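Local coordinates for benzyl alcohol dehydrogenase (Acinetobacter calcoaceticus, PDB 1F8F), which catalyses the NAD-dependent oxidation of aryl alcohols such as benzyl alcohol to the aldehyde, as a zinc-containing, medium-chain type alcohol dehydrogenase, at residues G64-G69 and T363-I368; V39-C44 and S143-Y148; G92-G95 and Q99-T102; G84-L89 and V163-L168. All coordinates share one frame; numbering follows the deposited sequence.

Interaction 1 of 4, residues G64-G69 and T363-I368; sequences GHEGSG and TLKPII. With ZN (zinc ion), chain B.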
loop_
_atom_site.group_PDB
_atom_site.type_symbol
_atom_site.label_atom_id
_atom_site.label_comp_id
_atom_site.label_asym_id
_atom_site.label_seq_id
_atom_site.Cartn_x
_atom_site.Cartn_y
_atom_site.Cartn_z
ATOM N N GLY A 64 27.390 -20.253 14.643
ATOM C CA GLY A 64 27.853 -18.932 14.207
ATOM C C GLY A 64 27.012 -18.559 12.972
ATOM O O GLY A 64 26.874 -19.351 12.046
ATOM N N HIS A 65 26.373 -17.390 12.982
ATOM C CA HIS A 65 25.519 -17.041 11.858
ATOM C C HIS A 65 25.571 -15.528 11.637
ATOM O O HIS A 65 24.661 -14.973 11.040
ATOM C CB HIS A 65 24.110 -17.578 11.983
ATOM C CG HIS A 65 23.251 -17.006 13.057
ATOM N ND1 HIS A 65 23.373 -17.444 14.366
ATOM C CD2 HIS A 65 22.257 -16.095 13.029
ATOM C CE1 HIS A 65 22.490 -16.805 15.132
ATOM N NE2 HIS A 65 21.803 -15.966 14.347
ATOM N N GLU A 66 26.585 -14.922 12.273
ATOM C CA GLU A 66 26.738 -13.470 12.051
ATOM C C GLU A 66 28.136 -13.107 11.563
ATOM O O GLU A 66 28.788 -12.190 12.086
ATOM C CB GLU A 66 26.327 -12.680 13.287
ATOM C CG GLU A 66 24.837 -12.786 13.669
ATOM C CD GLU A 66 24.475 -11.924 14.861
ATOM O OE1 GLU A 66 25.292 -11.476 15.672
ATOM O OE2 GLU A 66 23.278 -11.597 15.034
ATOM N N GLY A 67 28.646 -13.691 10.474
ATOM C CA GLY A 67 30.017 -13.512 10.036
ATOM C C GLY A 67 30.324 -12.364 9.136
ATOM O O GLY A 67 29.438 -11.850 8.455
ATOM N N SER A 68 31.567 -11.916 9.164
ATOM C CA SER A 68 32.082 -10.906 8.266
ATOM C C SER A 68 33.530 -11.355 7.956
ATOM O O SER A 68 34.140 -12.050 8.809
ATOM C CB SER A 68 31.962 -9.506 8.770
ATOM O OG SER A 68 32.645 -9.205 9.961
ATOM N N GLY A 69 33.991 -11.024 6.754
ATOM C CA GLY A 69 35.298 -11.480 6.320
ATOM C C GLY A 69 35.690 -10.888 4.959
ATOM O O GLY A 69 35.248 -9.836 4.531
ATOM N N THR A 363 26.204 -8.061 28.417
ATOM C CA THR A 363 26.651 -7.840 27.041
ATOM C C THR A 363 25.457 -7.954 26.099
ATOM O O THR A 363 24.895 -9.062 25.978
ATOM C CB THR A 363 27.728 -8.859 26.631
ATOM O OG1 THR A 363 28.922 -8.597 27.399
ATOM C CG2 THR A 363 28.092 -8.797 25.166
ATOM N N LEU A 364 25.234 -6.861 25.380
ATOM C CA LEU A 364 24.143 -6.747 24.426
ATOM C C LEU A 364 24.423 -7.562 23.157
ATOM O O LEU A 364 23.610 -8.385 22.771
ATOM C CB LEU A 364 23.832 -5.323 23.989
ATOM C CG LEU A 364 22.990 -4.384 24.847
ATOM C CD1 LEU A 364 21.519 -4.780 24.778
ATOM C CD2 LEU A 364 23.454 -4.371 26.301
ATOM N N LYS A 365 25.545 -7.291 22.529
ATOM C CA LYS A 365 25.974 -7.988 21.319
ATOM C C LYS A 365 27.455 -8.360 21.312
ATOM O O LYS A 365 28.286 -7.598 20.822
ATOM C CB LYS A 365 25.622 -7.123 20.066
ATOM C CG LYS A 365 26.185 -7.606 18.750
ATOM C CD LYS A 365 25.695 -9.028 18.411
ATOM C CE LYS A 365 24.189 -9.094 18.196
ATOM N NZ LYS A 365 23.712 -10.505 17.932
ATOM N N PRO A 366 27.792 -9.581 21.646
ATOM C CA PRO A 366 29.190 -10.073 21.540
ATOM C C PRO A 366 29.625 -10.276 20.109
ATOM O O PRO A 366 28.815 -10.567 19.209
ATOM C CB PRO A 366 29.181 -11.372 22.311
ATOM C CG PRO A 366 27.792 -11.606 22.868
ATOM C CD PRO A 366 26.869 -10.647 22.133
ATOM N N ILE A 367 30.899 -10.135 19.780
ATOM C CA ILE A 367 31.570 -10.334 18.509
ATOM C C ILE A 367 32.876 -11.106 18.718
ATOM O O ILE A 367 33.710 -10.755 19.562
ATOM C CB ILE A 367 31.870 -9.096 17.678
ATOM C CG1 ILE A 367 30.612 -8.250 17.409
ATOM C CG2 ILE A 367 32.445 -9.559 16.322
ATOM C CD1 ILE A 367 30.755 -7.095 16.434
ATOM N N ILE A 368 32.877 -12.369 18.284
ATOM C CA ILE A 368 34.032 -13.252 18.420
ATOM C C ILE A 368 35.052 -12.858 17.365
ATOM O O ILE A 368 34.830 -13.041 16.150
ATOM C CB ILE A 368 33.610 -14.753 18.330
ATOM C CG1 ILE A 368 32.511 -15.097 19.295
ATOM C CG2 ILE A 368 34.811 -15.659 18.692
ATOM C CD1 ILE A 368 31.059 -15.190 18.971
HETATM ZN ZN ZN B . 20.184 -14.532 14.902
#

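Interaction 2 of 4, residues V39-C44 and S143-Y148; sequences VATGMC and SSFATY. With ZN (zinc ion), chain B.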
loop_
_atom_site.group_PDB
_atom_site.type_symbol
_atom_site.label_atom_id
_atom_site.label_comp_id
_atom_site.label_asym_id
_atom_site.label_seq_id
_atom_site.Cartn_x
_atom_site.Cartn_y
_atom_site.Cartn_z
ATOM N N VAL A 39 36.927 -12.546 9.508
ATOM C CA VAL A 39 37.594 -11.615 10.419
ATOM C C VAL A 39 36.944 -11.681 11.798
ATOM O O VAL A 39 37.631 -11.885 12.817
ATOM C CB VAL A 39 37.624 -10.192 9.856
ATOM C CG1 VAL A 39 38.178 -9.136 10.810
ATOM C CG2 VAL A 39 38.466 -10.121 8.566
ATOM N N ALA A 40 35.577 -11.656 11.848
ATOM C CA ALA A 40 34.848 -11.766 13.102
ATOM C C ALA A 40 33.368 -12.119 12.901
ATOM O O ALA A 40 32.784 -11.872 11.858
ATOM C CB ALA A 40 35.012 -10.471 13.929
ATOM N N THR A 41 32.762 -12.746 13.919
ATOM C CA THR A 41 31.414 -13.253 13.811
ATOM C C THR A 41 30.585 -12.902 15.044
ATOM O O THR A 41 30.995 -13.285 16.137
ATOM C CB THR A 41 31.377 -14.786 13.731
ATOM O OG1 THR A 41 32.126 -15.219 12.593
ATOM C CG2 THR A 41 29.975 -15.378 13.539
ATOM N N GLY A 42 29.443 -12.251 14.834
ATOM C CA GLY A 42 28.592 -11.930 15.979
ATOM C C GLY A 42 27.968 -13.123 16.663
ATOM O O GLY A 42 27.819 -14.184 16.051
ATOM N N MET A 43 27.548 -12.996 17.920
ATOM C CA MET A 43 26.897 -14.035 18.688
ATOM C C MET A 43 25.456 -13.592 19.006
ATOM O O MET A 43 25.185 -12.493 19.442
ATOM C CB MET A 43 27.526 -14.368 20.046
ATOM C CG MET A 43 26.861 -15.594 20.685
ATOM S SD MET A 43 27.530 -15.839 22.387
ATOM C CE MET A 43 29.166 -16.436 21.965
ATOM N N CYS A 44 24.540 -14.508 18.800
ATOM C CA CYS A 44 23.101 -14.282 18.924
ATOM C C CYS A 44 22.476 -15.394 19.732
ATOM O O CYS A 44 22.816 -16.572 19.762
ATOM C CB CYS A 44 22.531 -14.126 17.508
ATOM S SG CYS A 44 20.780 -14.414 17.239
ATOM N N SER A 143 27.782 -21.277 8.820
ATOM C CA SER A 143 28.562 -21.990 9.875
ATOM C C SER A 143 29.774 -21.110 10.190
ATOM O O SER A 143 30.868 -21.533 9.936
ATOM C CB SER A 143 28.965 -23.355 9.310
ATOM O OG SER A 143 28.099 -24.385 9.759
ATOM N N SER A 144 29.594 -19.835 10.578
ATOM C CA SER A 144 30.757 -18.954 10.680
ATOM C C SER A 144 31.517 -18.879 11.992
ATOM O O SER A 144 32.419 -17.997 12.060
ATOM C CB SER A 144 30.347 -17.578 10.115
ATOM O OG SER A 144 29.246 -17.133 10.874
ATOM N N PHE A 145 31.406 -19.811 12.957
ATOM C CA PHE A 145 32.400 -19.705 14.075
ATOM C C PHE A 145 33.673 -20.446 13.616
ATOM O O PHE A 145 34.027 -21.463 14.197
ATOM C CB PHE A 145 31.958 -20.128 15.446
ATOM C CG PHE A 145 30.855 -19.338 16.097
ATOM C CD1 PHE A 145 30.828 -17.969 16.066
ATOM C CD2 PHE A 145 29.807 -19.964 16.754
ATOM C CE1 PHE A 145 29.834 -17.213 16.659
ATOM C CE2 PHE A 145 28.806 -19.262 17.389
ATOM C CZ PHE A 145 28.817 -17.879 17.328
ATOM N N ALA A 146 34.344 -20.000 12.561
ATOM C CA ALA A 146 35.551 -20.497 12.007
ATOM C C ALA A 146 36.373 -19.494 11.191
ATOM O O ALA A 146 35.971 -18.466 10.683
ATOM C CB ALA A 146 35.367 -21.700 11.075
ATOM N N THR A 147 37.657 -19.910 11.016
ATOM C CA THR A 147 38.586 -19.098 10.271
ATOM C C THR A 147 38.143 -19.104 8.820
ATOM O O THR A 147 38.643 -18.239 8.110
ATOM C CB THR A 147 40.068 -19.554 10.359
ATOM O OG1 THR A 147 40.170 -20.935 9.972
ATOM C CG2 THR A 147 40.654 -19.401 11.761
ATOM N N TYR A 148 37.462 -20.109 8.296
ATOM C CA TYR A 148 37.058 -20.073 6.896
ATOM C C TYR A 148 35.596 -20.502 6.783
ATOM O O TYR A 148 35.138 -21.355 7.537
ATOM C CB TYR A 148 37.971 -20.942 6.003
ATOM C CG TYR A 148 39.205 -20.137 5.606
ATOM C CD1 TYR A 148 40.375 -20.085 6.388
ATOM C CD2 TYR A 148 39.186 -19.437 4.412
ATOM C CE1 TYR A 148 41.441 -19.322 5.963
ATOM C CE2 TYR A 148 40.253 -18.691 3.995
ATOM C CZ TYR A 148 41.391 -18.630 4.785
ATOM O OH TYR A 148 42.426 -17.841 4.311
HETATM ZN ZN ZN B . 20.184 -14.532 14.902
#

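Interaction 3 of 4, residues G92-G95 and Q99-T102; sequences GYCG and QCNT. With ZN (zinc ion), chain C.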
loop_
_atom_site.group_PDB
_atom_site.type_symbol
_atom_site.label_atom_id
_atom_site.label_comp_id
_atom_site.label_asym_id
_atom_site.label_seq_id
_atom_site.Cartn_x
_atom_site.Cartn_y
_atom_site.Cartn_z
ATOM N N GLY A 92 20.181 -17.799 4.762
ATOM C CA GLY A 92 20.042 -18.695 3.660
ATOM C C GLY A 92 18.705 -18.813 2.957
ATOM O O GLY A 92 17.659 -19.166 3.475
ATOM N N TYR A 93 18.724 -18.426 1.652
ATOM C CA TYR A 93 17.549 -18.464 0.784
ATOM C C TYR A 93 17.812 -19.050 -0.600
ATOM O O TYR A 93 18.916 -19.039 -1.143
ATOM C CB TYR A 93 16.836 -17.124 0.705
ATOM C CG TYR A 93 17.545 -15.976 0.031
ATOM C CD1 TYR A 93 18.632 -15.366 0.666
ATOM C CD2 TYR A 93 17.174 -15.470 -1.205
ATOM C CE1 TYR A 93 19.335 -14.312 0.123
ATOM C CE2 TYR A 93 17.851 -14.406 -1.782
ATOM C CZ TYR A 93 18.921 -13.851 -1.113
ATOM O OH TYR A 93 19.608 -12.795 -1.697
ATOM N N CYS A 94 16.756 -19.627 -1.190
ATOM C CA CYS A 94 16.841 -20.274 -2.489
ATOM C C CYS A 94 16.813 -19.308 -3.677
ATOM O O CYS A 94 17.581 -19.679 -4.568
ATOM C CB CYS A 94 15.800 -21.383 -2.657
ATOM S SG CYS A 94 14.242 -20.798 -3.371
ATOM N N GLY A 95 15.996 -18.251 -3.645
ATOM C CA GLY A 95 15.955 -17.241 -4.689
ATOM C C GLY A 95 15.329 -17.630 -6.025
ATOM O O GLY A 95 15.441 -16.938 -7.047
ATOM N N GLN A 99 8.129 -16.961 -3.042
ATOM C CA GLN A 99 8.500 -15.889 -2.085
ATOM C C GLN A 99 9.804 -15.230 -2.477
ATOM O O GLN A 99 9.779 -14.001 -2.505
ATOM C CB GLN A 99 8.422 -16.396 -0.663
ATOM C CG GLN A 99 6.983 -16.281 -0.163
ATOM C CD GLN A 99 6.171 -17.466 -0.597
ATOM O OE1 GLN A 99 4.996 -17.321 -0.966
ATOM N NE2 GLN A 99 6.797 -18.630 -0.536
ATOM N N CYS A 100 10.865 -15.894 -2.905
ATOM C CA CYS A 100 12.089 -15.273 -3.347
ATOM C C CYS A 100 11.884 -14.429 -4.591
ATOM O O CYS A 100 12.255 -13.246 -4.492
ATOM C CB CYS A 100 13.224 -16.285 -3.511
ATOM S SG CYS A 100 13.659 -17.204 -1.989
ATOM N N ASN A 101 11.082 -14.871 -5.594
ATOM C CA ASN A 101 10.820 -14.108 -6.778
ATOM C C ASN A 101 9.942 -12.862 -6.584
ATOM O O ASN A 101 9.933 -12.069 -7.534
ATOM C CB ASN A 101 10.020 -14.956 -7.822
ATOM C CG ASN A 101 10.848 -16.159 -8.203
ATOM O OD1 ASN A 101 12.095 -16.035 -8.075
ATOM N ND2 ASN A 101 10.266 -17.281 -8.638
ATOM N N THR A 102 9.193 -12.752 -5.489
ATOM C CA THR A 102 8.388 -11.572 -5.240
ATOM C C THR A 102 9.033 -10.619 -4.237
ATOM O O THR A 102 8.346 -9.738 -3.736
ATOM C CB THR A 102 6.935 -11.899 -4.801
ATOM O OG1 THR A 102 7.023 -12.875 -3.764
ATOM C CG2 THR A 102 6.163 -12.537 -5.978
HETATM ZN ZN ZN C . 13.092 -19.411 -1.973
HETATM O O HOH W 1 14.262 -14.318 -7.382
#

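Interaction 4 of 4, residues G84-L89 and V163-L168; sequences GDHVVL and VPIELL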
loop_
_atom_site.group_PDB
_atom_site.type_symbol
_atom_site.label_atom_id
_atom_site.label_comp_id
_atom_site.label_asym_id
_atom_site.label_seq_id
_atom_site.Cartn_x
_atom_site.Cartn_y
_atom_site.Cartn_z
ATOM N N GLY A 84 38.897 -10.662 -2.499
ATOM C CA GLY A 84 39.271 -9.392 -1.852
ATOM C C GLY A 84 38.111 -8.521 -1.410
ATOM O O GLY A 84 38.329 -7.605 -0.585
ATOM N N ASP A 85 36.886 -8.690 -1.921
ATOM C CA ASP A 85 35.772 -7.904 -1.388
ATOM C C ASP A 85 35.600 -8.243 0.098
ATOM O O ASP A 85 35.910 -9.342 0.547
ATOM C CB ASP A 85 34.470 -8.197 -2.132
ATOM C CG ASP A 85 34.406 -7.649 -3.546
ATOM O OD1 ASP A 85 35.085 -6.645 -3.857
ATOM O OD2 ASP A 85 33.676 -8.164 -4.422
ATOM N N HIS A 86 35.148 -7.302 0.864
ATOM C CA HIS A 86 34.752 -7.325 2.256
ATOM C C HIS A 86 33.255 -7.674 2.295
ATOM O O HIS A 86 32.509 -6.963 1.582
ATOM C CB HIS A 86 34.880 -5.929 2.877
ATOM C CG HIS A 86 36.303 -5.537 3.174
ATOM N ND1 HIS A 86 36.629 -4.618 4.155
ATOM C CD2 HIS A 86 37.489 -5.972 2.651
ATOM C CE1 HIS A 86 37.950 -4.491 4.194
ATOM N NE2 HIS A 86 38.497 -5.309 3.301
ATOM N N VAL A 87 32.784 -8.655 3.028
ATOM C CA VAL A 87 31.407 -9.083 3.034
ATOM C C VAL A 87 30.800 -9.389 4.412
ATOM O O VAL A 87 31.418 -9.647 5.459
ATOM C CB VAL A 87 31.225 -10.373 2.176
ATOM C CG1 VAL A 87 31.427 -10.176 0.656
ATOM C CG2 VAL A 87 32.235 -11.434 2.628
ATOM N N VAL A 88 29.449 -9.316 4.357
ATOM C CA VAL A 88 28.604 -9.678 5.520
ATOM C C VAL A 88 27.792 -10.915 5.146
ATOM O O VAL A 88 27.316 -10.983 3.999
ATOM C CB VAL A 88 27.767 -8.456 5.932
ATOM C CG1 VAL A 88 26.716 -8.948 6.952
ATOM C CG2 VAL A 88 28.611 -7.362 6.593
ATOM N N LEU A 89 27.721 -12.007 5.819
ATOM C CA LEU A 89 27.059 -13.240 5.462
ATOM C C LEU A 89 25.740 -13.284 6.252
ATOM O O LEU A 89 25.703 -13.309 7.472
ATOM C CB LEU A 89 27.839 -14.435 6.025
ATOM C CG LEU A 89 29.336 -14.442 5.736
ATOM C CD1 LEU A 89 29.914 -15.848 5.995
ATOM C CD2 LEU A 89 29.623 -14.088 4.265
ATOM N N VAL A 163 34.961 0.925 6.491
ATOM C CA VAL A 163 34.526 0.713 7.865
ATOM C C VAL A 163 35.212 -0.568 8.300
ATOM O O VAL A 163 35.354 -1.491 7.495
ATOM C CB VAL A 163 33.006 0.582 7.964
ATOM C CG1 VAL A 163 32.533 0.199 9.366
ATOM C CG2 VAL A 163 32.283 1.871 7.580
ATOM N N PRO A 164 35.681 -0.620 9.539
ATOM C CA PRO A 164 36.395 -1.794 10.043
ATOM C C PRO A 164 35.575 -3.039 9.776
ATOM O O PRO A 164 34.423 -2.965 10.187
ATOM C CB PRO A 164 36.528 -1.502 11.539
ATOM C CG PRO A 164 36.498 -0.007 11.638
ATOM C CD PRO A 164 35.575 0.467 10.547
ATOM N N ILE A 165 35.987 -4.131 9.157
ATOM C CA ILE A 165 35.090 -5.233 8.816
ATOM C C ILE A 165 34.661 -6.085 9.994
ATOM O O ILE A 165 33.677 -6.860 10.005
ATOM C CB ILE A 165 35.711 -6.098 7.696
ATOM C CG1 ILE A 165 34.823 -7.246 7.169
ATOM C CG2 ILE A 165 37.043 -6.685 8.152
ATOM C CD1 ILE A 165 33.531 -6.748 6.584
ATOM N N GLU A 166 35.333 -6.015 11.153
ATOM C CA GLU A 166 35.020 -6.850 12.312
ATOM C C GLU A 166 33.718 -6.521 13.044
ATOM O O GLU A 166 33.031 -7.345 13.613
ATOM C CB GLU A 166 36.168 -6.888 13.326
ATOM C CG GLU A 166 36.522 -5.522 13.878
ATOM C CD GLU A 166 37.674 -4.863 13.177
ATOM O OE1 GLU A 166 37.800 -4.899 11.903
ATOM O OE2 GLU A 166 38.510 -4.225 13.869
ATOM N N LEU A 167 33.326 -5.257 12.915
ATOM C CA LEU A 167 32.088 -4.710 13.452
ATOM C C LEU A 167 30.813 -4.997 12.680
ATOM O O LEU A 167 29.733 -4.816 13.265
ATOM C CB LEU A 167 32.401 -3.206 13.429
ATOM C CG LEU A 167 31.705 -2.171 14.260
ATOM C CD1 LEU A 167 31.473 -2.588 15.707
ATOM C CD2 LEU A 167 32.511 -0.863 14.260
ATOM N N LEU A 168 30.822 -5.432 11.407
ATOM C CA LEU A 168 29.584 -5.636 10.623
ATOM C C LEU A 168 28.882 -6.953 10.529
ATOM O O LEU A 168 27.689 -7.037 10.133
ATOM C CB LEU A 168 29.858 -5.226 9.158
ATOM C CG LEU A 168 30.417 -3.807 8.996
ATOM C CD1 LEU A 168 30.577 -3.561 7.511
ATOM C CD2 LEU A 168 29.516 -2.721 9.610
HETATM O O HOH W 2 34.750 -3.385 5.425
#

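Interaction 1 of 4, residues G64-G69 and T363-I368
The flat carboxylate of Glu66 takes the ammonium end of Lys365 on the syn side of OE1, the side that faces its other oxygen. NZ of Lys365 is 2.9 Å from OE1 of Glu66, and this is the salt bridge. The same NZ makes a weak second bond to OE2 of Glu66 at 3.1 Å. The second flat group is the ring of His65. CG of Glu66 lies over one face of it, 4.2 Å above the plane and shifted toward the rim. Phe140 also stacks on this ring, and NE2 of His65 binds the zinc ion at 2.2 Å.

The two charged side chains arrive from opposite directions. Glu66 is straight beyond CG (chi2 -177°). Lys365 leaves its backbone and then bends twice, at chi2 and chi3, which swings NZ round to the carboxylate. Further bonds fix this buried pair: NZ of Lys365 also reaches the backbone O of Met43, and OE2 of Glu66 accepts from the backbone N of Gly174. OE2 of Glu66 is 4.3 Å from the zinc, so it is a second-shell group here. His65 shares this zinc with Cys44 and Cys173, the residue set of the catalytic zinc in this family. The side chain of Lys365 is about 5 Å from the bound NAD.

Strands 66-74 and 365-369 both run antiparallel to strand 33-42, with Glu66 bonded through its backbone to Gly42. Strand 343-347 lies parallel to 365-369 and touches Lys365 at Val343. Helix 351-360 packs on Pro366 and Ile368.

Interaction 2 of 4, residues V39-C44 and S143-Y148
Thr41 and Phe145 cross obliquely. CG2 of Thr41 comes within 3.6 Å of Phe145 CE1. The backbone O of Gly42 also approaches CE1 of Phe145, at 3.7 Å. The two branches of Thr41 share the work. CG2 is anti to the backbone N and meets the ring. OG1 lies beside that N (chi1 -59°) and donates to the backbone O of Ser144 at 2.8 Å. The hydroxyl approaches this carbonyl from above its plane, 51° out of it. Ser144 O also takes a weak bond from Ala146 N, which closes an inverse gamma turn centred on Phe145. OG of Ser144 packs 3.3 Å from Thr41 CG2, but its polar partner is OE1 of Gln142.

Past the contact, Cys44 binds the zinc ion through SG at 2.4 Å and is the N-cap of helix 45-51. The contact thus ties the loop at 143-148 to the strand that leads into the metal site. At the other end of the segment, Val39 and Ala40 form a classic beta bulge opposite Ser68. Phe145 is further packed by Ala10 of strand 5-11, Ile368 of strand 365-369 and Ile351 of helix 351-360.

Interaction 3 of 4, residues G92-G95 and Q99-T102
SG of Cys94 and SG of Cys100 each bind the zinc ion at 2.3 Å. As two ligands of one metal, SG of Cys94 and SG of Cys100 are 3.9 Å apart. Cys97 and Cys108 complete the four-cysteine site. It matches the structural zinc lobe of this dehydrogenase family, and it is distinct from the zinc bound by Cys44, His65 and Cys173.

One weak hydrogen bond reaches a zinc-bound sulfur. The backbone N of Gly95 points its N-H at SG of Cys100, 3.0 Å away, with an angle of 149° at the hydrogen. Such a bond would be expected to ease negative charge on the thiolate. Cys100 can take part because its SG lies beside its own backbone N (chi1 -59°), on the side turned to Gly95.

A sulfur-aromatic contact adds to this. SG of Cys100 sits at the edge of the Tyr93 ring, near its plane, 4.0 Å from CD2 of Tyr93.

A water lies between the two segments, 2.9 Å from the O of Gly95 and 2.9 Å from OD1 of Asn101. It has more acceptors nearby than protons, so both bonds need not hold at once. ND2 of Asn101 bonds to the backbone O of Lys96.

Residues 92-95 belong to the loop after strand 86-89. Gln99, Cys100 and Asn101 lie on the short, weakly bonded helix 98-101. Asn101 and Thr102 pack on Ser320 and Lys323 of a second subunit, and Gln99 meets Ile281 of a third.

Interaction 4 of 4, residues G84-L89 and V163-L168
Ile165 lays its CD1 against the strand at 86-89, 3.8 Å from the backbone O of Val87 and 4.0 Å from CB of His86. This is side-chain packing inside the GroES-like catalytic domain. It joins strand 86-89 to the loop between strand 156-159 and helix 174-186. CG1 of Ile165 stands opposite the backbone N (chi1 -176°), which carries CD1 over to the strand. The side chains of Ile165 and His86 meet at a slant, with CB of Ile165 3.9 Å from ND1 of His86.

The second point of contact is Val88 on Leu168. Their side chains cross at about a right angle, and CG2 of Val88 rests 3.6 Å from CB of Leu168. CG1 of Val88 lies 3.8 Å from the backbone O of Leu168. The side chain of Val87 points away and packs on Val36 and Thr156.

Strand 86-89 pairs antiparallel with 66-74 and with 156-159. Val159 of the latter touches both Val88 and Leu168. From helix 321-333, Tyr332 packs on Val163 and Leu167.

A water bridges His86 and Val163. It sits in the plane of the His86 ring, 2.6 Å from ND1 of His86, and it donates to the backbone O of Val163 at 2.9 Å.

Overall arrangement
Interactions 1 and 2 meet at the zinc ion held by Cys44, His65 and Cys173, their centres 6 Å apart. They touch: Gly42 N is 2.8 Å from Glu66 O, and Ile368 CD1 is 3.3 Å from Phe145 CE1. The side chain of Lys365 in interaction 1 is about 5 Å from NAD, against about 10 Å for Gly42 in interaction 2. The centre of interaction 4 lies about 12 Å from both. Ser68 OG bonds to its Ile165 O (2.6 Å), and Val39 and Ala40 pack on it. One sheet, with strands 33-42, 66-74, 86-89 and 365-369, carries at least one segment of each. Interaction 3, at the second zinc, is centred about 25 Å from interaction 1.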